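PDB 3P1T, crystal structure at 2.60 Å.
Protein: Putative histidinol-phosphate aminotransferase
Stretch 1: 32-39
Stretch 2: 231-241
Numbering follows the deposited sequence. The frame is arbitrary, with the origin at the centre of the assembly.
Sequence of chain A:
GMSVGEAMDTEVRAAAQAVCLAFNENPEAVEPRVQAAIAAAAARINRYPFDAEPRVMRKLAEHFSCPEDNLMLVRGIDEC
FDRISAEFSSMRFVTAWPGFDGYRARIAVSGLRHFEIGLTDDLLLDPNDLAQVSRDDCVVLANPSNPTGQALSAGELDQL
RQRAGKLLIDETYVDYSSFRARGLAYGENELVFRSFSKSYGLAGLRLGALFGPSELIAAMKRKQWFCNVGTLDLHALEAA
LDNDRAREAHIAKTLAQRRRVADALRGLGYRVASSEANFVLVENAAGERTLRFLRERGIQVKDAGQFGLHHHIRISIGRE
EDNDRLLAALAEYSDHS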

# COMPACT_ATOMS: atom_id res chain seq x y z
N PRO A 32 -19.86 -9.08 11.95
CA PRO A 32 -19.07 -10.12 12.65
C PRO A 32 -18.29 -11.06 11.71
O PRO A 32 -17.14 -11.40 12.01
CB PRO A 32 -20.14 -10.92 13.41
CG PRO A 32 -21.27 -9.98 13.56
CD PRO A 32 -21.28 -9.11 12.36
N ARG A 33 -18.91 -11.48 10.58
CA ARG A 33 -18.26 -12.39 9.64
C ARG A 33 -17.02 -11.72 9.03
O ARG A 33 -16.01 -12.39 8.77
CB ARG A 33 -19.23 -12.87 8.55
N VAL A 34 -17.07 -10.37 8.88
CA VAL A 34 -15.96 -9.62 8.32
C VAL A 34 -14.82 -9.62 9.36
O VAL A 34 -13.69 -9.97 9.00
CB VAL A 34 -16.38 -8.21 7.84
CG1 VAL A 34 -15.16 -7.32 7.58
CG2 VAL A 34 -17.23 -8.29 6.58
N GLN A 35 -15.12 -9.32 10.64
CA GLN A 35 -14.14 -9.31 11.74
C GLN A 35 -13.51 -10.69 11.92
O GLN A 35 -12.29 -10.77 12.08
CB GLN A 35 -14.77 -8.86 13.07
CG GLN A 35 -15.30 -7.42 13.05
CD GLN A 35 -15.67 -6.89 14.41
OE1 GLN A 35 -14.93 -7.01 15.38
NE2 GLN A 35 -16.79 -6.18 14.49
N ALA A 36 -14.31 -11.77 11.84
CA ALA A 36 -13.84 -13.16 11.98
C ALA A 36 -12.86 -13.53 10.87
O ALA A 36 -11.85 -14.15 11.18
CB ALA A 36 -15.02 -14.11 11.97
N ALA A 37 -13.12 -13.11 9.60
CA ALA A 37 -12.21 -13.36 8.46
C ALA A 37 -10.83 -12.75 8.73
O ALA A 37 -9.81 -13.40 8.43
CB ALA A 37 -12.79 -12.79 7.16
N ILE A 38 -10.81 -11.54 9.34
CA ILE A 38 -9.59 -10.80 9.69
C ILE A 38 -8.86 -11.58 10.81
O ILE A 38 -7.67 -11.86 10.67
CB ILE A 38 -9.87 -9.31 10.05
CG1 ILE A 38 -10.44 -8.54 8.84
CG2 ILE A 38 -8.60 -8.62 10.55
CD1 ILE A 38 -11.07 -7.18 9.17
N ALA A 39 -9.57 -11.98 11.87
CA ALA A 39 -9.02 -12.73 13.01
C ALA A 39 -8.36 -14.05 12.58
O ALA A 39 -7.37 -14.48 13.19
CB ALA A 39 -10.13 -13.04 14.01
N THR A 231 -2.09 -9.71 3.31
CA THR A 231 -3.00 -10.79 3.69
C THR A 231 -4.19 -10.30 4.55
O THR A 231 -5.30 -10.79 4.34
CB THR A 231 -2.23 -11.90 4.42
OG1 THR A 231 -3.18 -12.85 4.91
CG2 THR A 231 -1.37 -11.39 5.55
N LEU A 232 -4.00 -9.34 5.48
CA LEU A 232 -5.10 -8.85 6.32
C LEU A 232 -6.13 -8.06 5.48
O LEU A 232 -7.33 -8.33 5.58
CB LEU A 232 -4.61 -7.97 7.50
CG LEU A 232 -3.72 -8.64 8.53
CD1 LEU A 232 -3.17 -7.63 9.52
CD2 LEU A 232 -4.46 -9.78 9.25
N ASP A 233 -5.66 -7.13 4.62
CA ASP A 233 -6.54 -6.33 3.78
C ASP A 233 -7.24 -7.20 2.74
O ASP A 233 -8.44 -7.00 2.50
CB ASP A 233 -5.76 -5.19 3.11
CG ASP A 233 -5.16 -4.15 4.05
OD1 ASP A 233 -5.65 -4.03 5.19
OD2 ASP A 233 -4.21 -3.47 3.64
N LEU A 234 -6.54 -8.19 2.17
CA LEU A 234 -7.12 -9.12 1.19
C LEU A 234 -8.26 -9.97 1.79
O LEU A 234 -9.32 -10.06 1.17
CB LEU A 234 -6.06 -10.07 0.60
CG LEU A 234 -5.04 -9.49 -0.39
CD1 LEU A 234 -3.96 -10.49 -0.66
CD2 LEU A 234 -5.69 -9.09 -1.69
N HIS A 235 -8.07 -10.55 3.00
CA HIS A 235 -9.15 -11.33 3.64
C HIS A 235 -10.30 -10.43 4.08
O HIS A 235 -11.44 -10.88 4.08
CB HIS A 235 -8.63 -12.15 4.82
CG HIS A 235 -7.83 -13.33 4.36
ND1 HIS A 235 -6.49 -13.20 4.01
CD2 HIS A 235 -8.22 -14.60 4.09
CE1 HIS A 235 -6.11 -14.40 3.59
NE2 HIS A 235 -7.12 -15.27 3.62
N ALA A 236 -10.00 -9.17 4.41
CA ALA A 236 -11.02 -8.19 4.79
C ALA A 236 -11.91 -7.88 3.58
O ALA A 236 -13.13 -8.09 3.64
CB ALA A 236 -10.36 -6.94 5.33
N LEU A 237 -11.27 -7.48 2.45
CA LEU A 237 -11.93 -7.16 1.20
C LEU A 237 -12.78 -8.33 0.71
O LEU A 237 -13.96 -8.13 0.36
CB LEU A 237 -10.92 -6.75 0.12
CG LEU A 237 -11.48 -6.46 -1.27
CD1 LEU A 237 -12.45 -5.32 -1.23
CD2 LEU A 237 -10.39 -6.19 -2.24
N GLU A 238 -12.21 -9.55 0.75
CA GLU A 238 -12.91 -10.76 0.32
C GLU A 238 -14.25 -10.94 1.08
O GLU A 238 -15.26 -11.24 0.45
CB GLU A 238 -12.03 -11.97 0.54
CG GLU A 238 -12.64 -13.25 0.03
CD GLU A 238 -11.74 -14.45 0.15
OE1 GLU A 238 -11.05 -14.58 1.19
OE2 GLU A 238 -11.74 -15.27 -0.80
N ALA A 239 -14.24 -10.73 2.42
CA ALA A 239 -15.42 -10.83 3.28
C ALA A 239 -16.40 -9.70 3.00
O ALA A 239 -17.60 -9.94 3.01
CB ALA A 239 -15.00 -10.82 4.74
N ALA A 240 -15.89 -8.48 2.72
CA ALA A 240 -16.74 -7.32 2.43
C ALA A 240 -17.52 -7.48 1.12
O ALA A 240 -18.58 -6.86 0.97
CB ALA A 240 -15.90 -6.05 2.38
N LEU A 241 -17.01 -8.30 0.19
CA LEU A 241 -17.66 -8.52 -1.10
C LEU A 241 -18.82 -9.52 -0.96
O LEU A 241 -19.77 -9.47 -1.75
CB LEU A 241 -16.67 -9.01 -2.16
CG LEU A 241 -15.50 -8.09 -2.51
CD1 LEU A 241 -14.58 -8.77 -3.45
CD2 LEU A 241 -15.95 -6.77 -3.10

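How do the two helices lie against each other? They run nearly antiparallel, their N-to-C directions 154° apart, with axes that approach to 8.4 Å. Residues at least 194 positions apart in sequence are thus brought side by side. The backbones come near at Val34 and Ala239, whose CA atoms are 5.2 Å apart, and again at Ile38 and Ala236, with CA atoms 5.7 Å apart. Alanines sit at this close contact: Ala37, Ala236 and Ala239 each present no more than a methyl.

Which bumps fill which hollows? The methyl of Ala37 points toward the second helix and settles in the dip between successive turns, its CB 3.9 Å from His235 O and 3.8 Å from Ala239 CB. Ala239 answers from the other helix: its CB also lies 3.8 Å from Val34 CG2, so this one methyl fits between Val34 and Ala37, neighbours one turn apart. Val34, with chi1 in the t well, also brings CG2 to 4.1 Å from Ala240 N.

What do the larger residues add? Ile38 lays its CG1 3.9 Å from Ala236 CB, its longer side chain covering the low surface left by alanine. Leu232 starts out sideways, but its end comes nearer, placing CD2 4.1 Å from Ile38 O and 4.5 Å from Ile38 CG2. These branched and small groups complement each other in shape and shield one another from water.

Does any polar bond tie the helices together? None is found among the modelled atoms, though Arg33 is built only to CB. The backbone hydrogen bonds within the stretches run along each helix, as in Ala36 N to Pro32 O at 2.9 Å. His235 turns its imidazole back along its own helix, donating from ND1 to Thr231 O at 2.7 Å. The contact, burying 323 Å² in total, therefore rests on apolar packing.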